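Local coordinates for protein CT_858 (Chlamydia trachomatis, PDB 3DOR), which probably acts as a secreted serine-type endopeptidase of peptidase family S41, at residues 67-71 with 72-76. Residues are numbered along the deposited sequence; the frame is centred on the assembly and turned at random.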
loop_
_atom_site.group_PDB
_atom_site.type_symbol
_atom_site.label_atom_id
_atom_site.label_comp_id
_atom_site.label_asym_id
_atom_site.label_seq_id
_atom_site.Cartn_x
_atom_site.Cartn_y
_atom_site.Cartn_z
ATOM N N GLY B 67 4.393 7.491 21.319
ATOM C CA GLY B 67 5.693 7.282 21.931
ATOM C C GLY B 67 5.536 6.733 23.339
ATOM O O GLY B 67 6.451 6.103 23.876
ATOM N N GLY B 68 4.367 6.965 23.939
ATOM C CA GLY B 68 4.120 6.484 25.286
ATOM C C GLY B 68 3.996 4.978 25.384
ATOM O O GLY B 68 4.012 4.414 26.481
ATOM N N LEU B 69 3.867 4.313 24.241
ATOM C CA LEU B 69 3.753 2.858 24.230
ATOM C C LEU B 69 5.110 2.206 24.468
ATOM O O LEU B 69 5.190 1.002 24.705
ATOM C CB LEU B 69 3.186 2.379 22.892
ATOM C CG LEU B 69 1.728 2.728 22.571
ATOM C CD1 LEU B 69 1.424 2.382 21.116
ATOM C CD2 LEU B 69 0.796 1.968 23.516
ATOM N N ASN B 70 6.173 3.002 24.415
ATOM C CA ASN B 70 7.528 2.479 24.610
ATOM C C ASN B 70 7.698 1.234 23.716
ATOM O O ASN B 70 8.074 0.165 24.180
ATOM C CB ASN B 70 7.737 2.134 26.092
ATOM C CG ASN B 70 9.210 2.022 26.478
ATOM O OD1 ASN B 70 9.576 2.203 27.645
ATOM N ND2 ASN B 70 10.056 1.714 25.506
ATOM N N ASP B 71 7.393 1.400 22.428
ATOM C CA ASP B 71 7.465 0.324 21.433
ATOM C C ASP B 71 8.328 0.822 20.275
ATOM O O ASP B 71 7.910 1.712 19.534
ATOM C CB ASP B 71 6.053 0.011 20.919
ATOM C CG ASP B 71 6.008 -1.192 19.975
ATOM O OD1 ASP B 71 6.988 -1.433 19.241
ATOM O OD2 ASP B 71 4.964 -1.884 19.955
ATOM N N PHE B 72 9.522 0.262 20.101
ATOM C CA PHE B 72 10.371 0.735 19.010
ATOM C C PHE B 72 9.697 0.596 17.652
ATOM O O PHE B 72 10.065 1.289 16.708
ATOM C CB PHE B 72 11.725 0.024 19.003
ATOM C CG PHE B 72 12.528 0.256 20.247
ATOM C CD1 PHE B 72 12.620 -0.731 21.222
ATOM C CD2 PHE B 72 13.163 1.470 20.461
ATOM C CE1 PHE B 72 13.339 -0.510 22.404
ATOM C CE2 PHE B 72 13.884 1.701 21.635
ATOM C CZ PHE B 72 13.969 0.707 22.606
ATOM N N HIS B 73 8.709 -0.289 17.563
ATOM C CA HIS B 73 7.961 -0.496 16.327
ATOM C C HIS B 73 6.817 0.527 16.170
ATOM O O HIS B 73 6.467 0.905 15.051
ATOM C CB HIS B 73 7.341 -1.902 16.294
ATOM C CG HIS B 73 8.239 -2.971 15.749
ATOM N ND1 HIS B 73 9.140 -2.744 14.729
ATOM C CD2 HIS B 73 8.289 -4.304 16.001
ATOM C CE1 HIS B 73 9.700 -3.887 14.374
ATOM N NE2 HIS B 73 9.200 -4.851 15.130
ATOM N N ALA B 74 6.222 0.960 17.280
ATOM C CA ALA B 74 5.099 1.900 17.220
ATOM C C ALA B 74 5.496 3.373 17.104
ATOM O O ALA B 74 6.233 3.897 17.939
ATOM C CB ALA B 74 4.183 1.696 18.432
ATOM N N GLY B 75 4.994 4.044 16.068
ATOM C CA GLY B 75 5.329 5.446 15.874
ATOM C C GLY B 75 4.561 6.135 14.756
ATOM O O GLY B 75 4.012 5.484 13.871
ATOM N N VAL B 76 4.527 7.463 14.793
ATOM C CA VAL B 76 3.824 8.237 13.779
ATOM C C VAL B 76 4.785 9.118 12.994
ATOM O O VAL B 76 5.662 9.752 13.575
ATOM C CB VAL B 76 2.771 9.177 14.413
ATOM C CG1 VAL B 76 1.902 9.799 13.322
ATOM C CG2 VAL B 76 1.925 8.426 15.424
HETATM O O HOH W 1 6.084 3.793 21.016
#
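Asp-71 reaches forward along the chain, and its OD1 meets the backbone N-H groups of His-73 and Ala-74. OD1 of Asp-71 accepts a hydrogen bond from His-73 N at 2.7 Å. The donor reaches OD1 on its anti side, 27° out of the carboxylate plane. This is an Asx turn, with the side chain standing in for a backbone carbonyl. CG lies anti to the backbone N of Asp-71 (chi1 -174°), beside the carbonyl carbon, which swings the carboxylate toward the chain ahead. Ala-74 N makes a second, weak bond to Asp-71 OD1 at 3.2 Å.

The backbone adds its own bond. Ala-74 N also gives a weak hydrogen bond to Asp-71 O, at 2.9 Å. Asp-71 to Ala-74 form a type I beta turn, with Phe-72 and His-73 at its corners, and it overlaps the Asx turn. Water 1 bridges the two ends of the turn: it accepts from Asp-71 N at 3.1 Å and probably donates to Ala-74 O.

Apolar contact is small. The methyl of Ala-74 rests against the methylene of Asp-71, CB to CB 3.5 Å. Leu-69 brings one branch to the same methyl, with its CD1 3.9 Å from Ala-74 CB.

Before this turn, another type I turn from Gly-67 to Asn-70 ends helix 55-67, and Asn-70 takes positive phi. Asp-71 OD2 is held by Tyr-22 and Thr-513, the latter on strand 507-518. Phe-72 meets Phe-466 edge-to-face. The loop thus links helix 55-67 to strand 75-78, which pairs antiparallel with strand 507-518 through Gly-75 and Ser-511.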